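Side-chain contacts in putative lipoprotein (Campylobacter jejuni subsp. jejuni, PDB 2G5G), which probably takes part in bacterial haem uptake, binding haem cofacially at the interface of a dimer through tyrosine ligands: residues K29-F32 with E33-I36; N141-R144 with S145-T148. All blocks are in the same frame, centred on the assembly; numbering follows the deposited sequence.

Interaction 1. Residues K29-F32 with E33-I36; sequences KISF and EDMI
E33 meets S31 and F32 at the start of helix 32-39, where its CB lies 4.0 Å from S31 OG and its backbone N comes next to the near end of the F32 side chain. Its own chain then runs outward, extended beyond CG, with the carboxylate well clear of the turn.

D34 is the residue that S31 caps. The N-cap serine has its hydroxyl turned between the backbone N and the carbonyl carbon (chi1 70°), which brings OG back over the first turn to accept from D34 N at 3.0 Å, with an N-H...O angle of 162°. The aspartate also answers through solvent: a water accepts from S31 N and donates to D34 OD2 at 2.5 Å, while a second water, on S31 OG, reaches D34 OD1 only weakly. On its apolar side D34 CB rests 3.5 Å from I30 CG1, so the last residue before the cap packs against the helix flank.

At M35, a selenomethionine, the backbone N donates to S31 O, and I30 CD1 sits 3.7 Å from that same nitrogen. The side chain bends at its last torsion (chi3 62°), which swings methyl CE round to the CD1 side of the F32 ring.

I36 closes the turn with a backbone bond from its N to F32 O. Its CG1 approaches F32 CE2 to 3.6 Å, and CD1 lies beside CE2 and CZ, so M35 and I36 touch different atoms of one phenyl group, both approaching it obliquely.

That ring is wedged against M62, I63 and A66 of helix 54-73 and I21 of strand 19-23. I30 and M35 meet Y260 of strand 260-264, so this helix start joins strands 19-23 and 260-264 to helix 54-73.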
loop_
_atom_site.group_PDB
_atom_site.type_symbol
_atom_site.label_atom_id
_atom_site.label_comp_id
_atom_site.label_asym_id
_atom_site.label_seq_id
_atom_site.Cartn_x
_atom_site.Cartn_y
_atom_site.Cartn_z
ATOM N N LYS A 29 -7.655 -8.043 -41.111
ATOM C CA LYS A 29 -6.407 -8.705 -40.751
ATOM C C LYS A 29 -5.307 -8.093 -41.577
ATOM O O LYS A 29 -5.508 -7.791 -42.751
ATOM C CB LYS A 29 -6.515 -10.231 -40.994
ATOM C CG LYS A 29 -7.599 -10.865 -40.116
ATOM C CD LYS A 29 -7.613 -12.405 -40.164
ATOM C CE LYS A 29 -9.035 -13.006 -40.251
ATOM N NZ LYS A 29 -10.150 -12.050 -39.996
ATOM N N ILE A 30 -4.158 -7.853 -40.955
ATOM C CA ILE A 30 -3.042 -7.159 -41.618
ATOM C C ILE A 30 -1.772 -7.964 -41.362
ATOM O O ILE A 30 -1.615 -8.526 -40.284
ATOM C CB ILE A 30 -2.912 -5.669 -41.119
ATOM C CG1 ILE A 30 -1.878 -4.878 -41.920
ATOM C CG2 ILE A 30 -2.563 -5.596 -39.666
ATOM C CD1 ILE A 30 -1.705 -3.422 -41.461
ATOM N N SER A 31 -0.885 -8.061 -42.351
ATOM C CA SER A 31 0.342 -8.822 -42.124
ATOM C C SER A 31 1.219 -8.108 -41.110
ATOM O O SER A 31 1.138 -6.897 -40.972
ATOM C CB SER A 31 1.108 -9.062 -43.417
ATOM O OG SER A 31 1.654 -7.861 -43.900
ATOM N N PHE A 32 2.018 -8.879 -40.368
ATOM C CA PHE A 32 3.055 -8.334 -39.510
ATOM C C PHE A 32 3.922 -7.285 -40.246
ATOM O O PHE A 32 4.090 -6.185 -39.728
ATOM C CB PHE A 32 3.901 -9.469 -38.890
ATOM C CG PHE A 32 4.978 -8.985 -37.955
ATOM C CD1 PHE A 32 4.770 -8.962 -36.594
ATOM C CD2 PHE A 32 6.211 -8.554 -38.455
ATOM C CE1 PHE A 32 5.763 -8.510 -35.734
ATOM C CE2 PHE A 32 7.208 -8.104 -37.600
ATOM C CZ PHE A 32 6.976 -8.092 -36.230
ATOM N N GLU A 33 4.421 -7.611 -41.448
ATOM C CA GLU A 33 5.208 -6.666 -42.279
ATOM C C GLU A 33 4.427 -5.365 -42.569
ATOM O O GLU A 33 4.973 -4.284 -42.404
ATOM C CB GLU A 33 5.612 -7.315 -43.611
ATOM C CG GLU A 33 7.122 -7.322 -43.920
ATOM C CD GLU A 33 7.428 -7.914 -45.318
ATOM O OE1 GLU A 33 8.062 -8.997 -45.403
ATOM O OE2 GLU A 33 7.020 -7.294 -46.327
ATOM N N ASP A 34 3.171 -5.480 -43.028
ATOM C CA ASP A 34 2.309 -4.303 -43.250
ATOM C C ASP A 34 2.017 -3.487 -41.968
ATOM O O ASP A 34 1.935 -2.260 -42.038
ATOM C CB ASP A 34 0.992 -4.683 -43.942
ATOM C CG ASP A 34 1.184 -5.037 -45.428
ATOM O OD1 ASP A 34 2.333 -4.996 -45.950
ATOM O OD2 ASP A 34 0.181 -5.345 -46.071
HETATM N N MSE A 35 1.872 -4.139 -40.822
HETATM C CA MSE A 35 1.742 -3.391 -39.548
HETATM C C MSE A 35 3.033 -2.588 -39.283
HETATM O O MSE A 35 2.976 -1.399 -38.960
HETATM C CB MSE A 35 1.425 -4.284 -38.351
HETATM C CG MSE A 35 1.252 -3.499 -37.071
HETATM SE SE MSE A 35 1.258 -4.544 -35.484
HETATM C CE MSE A 35 3.058 -5.352 -35.504
ATOM N N ILE A 36 4.183 -3.241 -39.429
ATOM C CA ILE A 36 5.470 -2.555 -39.276
ATOM C C ILE A 36 5.605 -1.306 -40.146
ATOM O O ILE A 36 6.022 -0.254 -39.652
ATOM C CB ILE A 36 6.671 -3.534 -39.512
ATOM C CG1 ILE A 36 6.666 -4.673 -38.456
ATOM C CG2 ILE A 36 8.008 -2.783 -39.590
ATOM C CD1 ILE A 36 6.828 -4.251 -36.997
HETATM O O HOH W 1 -1.480 -6.836 -44.935
HETATM O O HOH W 2 2.386 -8.242 -46.413
#

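Interaction 2. Residues N141-R144 with S145-T148. With HEM (protoporphyrin IX containing Fe), chain B.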
loop_
_atom_site.group_PDB
_atom_site.type_symbol
_atom_site.label_atom_id
_atom_site.label_comp_id
_atom_site.label_asym_id
_atom_site.label_seq_id
_atom_site.Cartn_x
_atom_site.Cartn_y
_atom_site.Cartn_z
ATOM N N ASN A 141 8.293 6.332 -16.038
ATOM C CA ASN A 141 7.323 6.335 -14.933
ATOM C C ASN A 141 7.655 7.272 -13.743
ATOM O O ASN A 141 8.745 7.861 -13.650
ATOM C CB ASN A 141 7.212 4.887 -14.419
ATOM C CG ASN A 141 5.800 4.518 -13.928
ATOM O OD1 ASN A 141 4.980 5.378 -13.633
ATOM N ND2 ASN A 141 5.537 3.220 -13.844
ATOM N N LEU A 142 6.691 7.396 -12.839
ATOM C CA LEU A 142 6.897 7.939 -11.489
ATOM C C LEU A 142 7.928 7.129 -10.692
ATOM O O LEU A 142 8.036 5.927 -10.884
ATOM C CB LEU A 142 5.577 7.837 -10.717
ATOM C CG LEU A 142 4.645 9.038 -10.536
ATOM C CD1 LEU A 142 4.820 10.181 -11.533
ATOM C CD2 LEU A 142 3.191 8.547 -10.440
ATOM N N SER A 143 8.648 7.776 -9.775
ATOM C CA SER A 143 9.441 7.031 -8.779
ATOM C C SER A 143 8.533 6.485 -7.651
ATOM O O SER A 143 7.423 6.963 -7.472
ATOM C CB SER A 143 10.514 7.932 -8.158
ATOM O OG SER A 143 9.911 8.990 -7.453
ATOM N N ARG A 144 9.016 5.482 -6.917
ATOM C CA ARG A 144 8.384 5.004 -5.655
ATOM C C ARG A 144 8.021 6.154 -4.736
ATOM O O ARG A 144 6.891 6.246 -4.248
ATOM C CB ARG A 144 9.329 4.068 -4.888
ATOM C CG ARG A 144 9.569 2.700 -5.514
ATOM C CD ARG A 144 8.580 1.665 -5.000
ATOM N NE ARG A 144 8.967 0.308 -5.388
ATOM C CZ ARG A 144 9.796 -0.465 -4.685
ATOM N NH1 ARG A 144 10.346 -0.028 -3.552
ATOM N NH2 ARG A 144 10.094 -1.680 -5.118
ATOM N N SER A 145 8.990 7.041 -4.511
ATOM C CA SER A 145 8.832 8.214 -3.649
ATOM C C SER A 145 7.744 9.134 -4.159
ATOM O O SER A 145 6.959 9.677 -3.369
ATOM C CB SER A 145 10.150 8.989 -3.564
ATOM O OG SER A 145 11.238 8.095 -3.774
ATOM N N GLU A 146 7.711 9.336 -5.484
ATOM C CA GLU A 146 6.652 10.126 -6.104
ATOM C C GLU A 146 5.271 9.482 -5.879
ATOM O O GLU A 146 4.296 10.176 -5.599
ATOM C CB GLU A 146 6.924 10.332 -7.611
ATOM C CG GLU A 146 7.637 11.661 -7.926
ATOM C CD GLU A 146 8.253 11.709 -9.321
ATOM O OE1 GLU A 146 8.555 12.828 -9.772
ATOM O OE2 GLU A 146 8.456 10.638 -9.929
ATOM N N ILE A 147 5.210 8.159 -6.001
ATOM C CA ILE A 147 3.951 7.412 -5.869
ATOM C C ILE A 147 3.438 7.449 -4.432
ATOM O O ILE A 147 2.238 7.624 -4.182
ATOM C CB ILE A 147 4.118 5.968 -6.341
ATOM C CG1 ILE A 147 4.326 5.936 -7.868
ATOM C CG2 ILE A 147 2.910 5.125 -5.935
ATOM C CD1 ILE A 147 4.812 4.649 -8.352
ATOM N N THR A 148 4.359 7.291 -3.496
ATOM C CA THR A 148 4.041 7.418 -2.080
ATOM C C THR A 148 3.520 8.806 -1.726
ATOM O O THR A 148 2.543 8.932 -0.971
ATOM C CB THR A 148 5.232 7.015 -1.208
ATOM O OG1 THR A 148 5.628 5.680 -1.564
ATOM C CG2 THR A 148 4.851 7.066 0.269
HETATM C CHA HEM B . 2.172 -1.550 -4.285
HETATM C CHB HEM B . 3.283 0.885 -0.179
HETATM C CHC HEM B . -0.003 -1.622 2.350
HETATM C CHD HEM B . -1.211 -3.994 -1.737
HETATM C C1A HEM B . 2.777 -0.685 -3.382
HETATM C C2A HEM B . 3.886 0.219 -3.669
HETATM C C3A HEM B . 4.182 0.881 -2.536
HETATM C C4A HEM B . 3.278 0.439 -1.493
HETATM C CMA HEM B . 5.284 1.946 -2.344
HETATM C CAA HEM B . 4.590 0.360 -5.047
HETATM C CBA HEM B . 3.751 1.218 -5.996
HETATM C CGA HEM B . 3.980 0.916 -7.478
HETATM O O1A HEM B . 5.081 0.414 -7.858
HETATM O O2A HEM B . 3.047 1.185 -8.291
HETATM C C1B HEM B . 2.585 0.362 0.893
HETATM C C2B HEM B . 2.816 0.625 2.308
HETATM C C3B HEM B . 1.912 -0.065 3.018
HETATM C C4B HEM B . 1.063 -0.791 2.074
HETATM C CMB HEM B . 3.921 1.535 2.884
HETATM C CAB HEM B . 1.807 -0.071 4.569
HETATM C CBB HEM B . 0.787 -0.673 5.196
HETATM C C1C HEM B . -0.631 -2.465 1.455
HETATM C C2C HEM B . -1.728 -3.367 1.762
HETATM C C3C HEM B . -2.059 -4.011 0.634
HETATM C C4C HEM B . -1.183 -3.548 -0.430
HETATM C CMC HEM B . -2.391 -3.531 3.149
HETATM C CAC HEM B . -3.173 -5.074 0.467
HETATM C CBC HEM B . -4.437 -4.814 0.825
HETATM C C1D HEM B . -0.447 -3.593 -2.816
HETATM C C2D HEM B . -0.576 -4.090 -4.169
HETATM C C3D HEM B . 0.480 -3.327 -4.982
HETATM C C4D HEM B . 1.138 -2.442 -4.030
HETATM C CMD HEM B . -1.568 -5.161 -4.678
HETATM C CAD HEM B . 0.768 -3.475 -6.496
HETATM C CBD HEM B . 0.659 -2.099 -7.152
HETATM C CGD HEM B . -0.364 -2.109 -8.263
HETATM O O1D HEM B . -1.476 -1.554 -8.057
HETATM O O2D HEM B . -0.072 -2.662 -9.359
HETATM N NA HEM B . 2.438 -0.527 -2.039
HETATM N NB HEM B . 1.505 -0.498 0.801
HETATM N NC HEM B . -0.332 -2.600 0.102
HETATM N ND HEM B . 0.562 -2.642 -2.788
HETATM FE FE HEM B . 1.152 -1.707 -0.899
#
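S143 and E146 are brought together by two torsions: the serine hydroxyl stands between its backbone N and carbonyl carbon (chi1 63°), and the first torsion of the glutamate, away from the usual staggered positions (chi1 -95°), turns its chain, extended beyond CG, back past the helix start. Together they form a capping box. S143 OG accepts from E146 N at 3.0 Å, and in return S143 N donates to E146 OE2 at 2.9 Å, an almost straight bond (171°) that uses the anti lone pair of the carboxylate. Any further bond from the serine hydroxyl to OE2 is weak and unsettled.

L142 lies just ahead of the cap. Its CB packs 3.6 Å from I147 CG1, with CD2 against the same carbon, while CG leans on E146 CB; the leucine thus covers the side of the first turn that faces helix 187-210, where F199, K200 and R203 meet it.

R144 O is gripped twice by T148. The backbone N comes nearly straight at it, at 2.8 Å, whereas OG1, at 3.0 Å, stands above the carbonyl plane. The R144 side chain heads elsewhere, bending at chi2 and carrying its guanidinium to a salt bridge with D115.

I147 and T148 belong to the haem pocket. Of one haem, propionate oxygen O2A lies 3.9 Å from I147 CD1 and methyl CMA 3.8 Å from T148 OG1, so both approaches are plain packing. T148 also touches T148 of the second subunit.

E146 OE1 forms a salt bridge with R203 of helix 187-210, while OE2, besides closing the cap, has a further hydrogen bond outside this turn. This pairing probably stabilises the carboxylate as an anion, fixing the start of a helix that lines the haem site.

In the fold
From the N terminus, the chain leaves strand 28-29, at one end of the mixed sheet, and interaction 1 closes the short turn into helix 32-39. It then adds strands 44-49 and 78-82 before strand 137-141, at the other end of the sheet within this chain, runs into interaction 2 and helix 144-151. The two contacts come in series, neither nesting nor crossing, with centres about 37 Å apart on opposite sides of the chain's centre. Both start a helix with a serine N-cap after a strand. Interaction 1 ties its helix to the sheet and helix 54-73; interaction 2 joins helix 187-210, the haem site and the dimer interface.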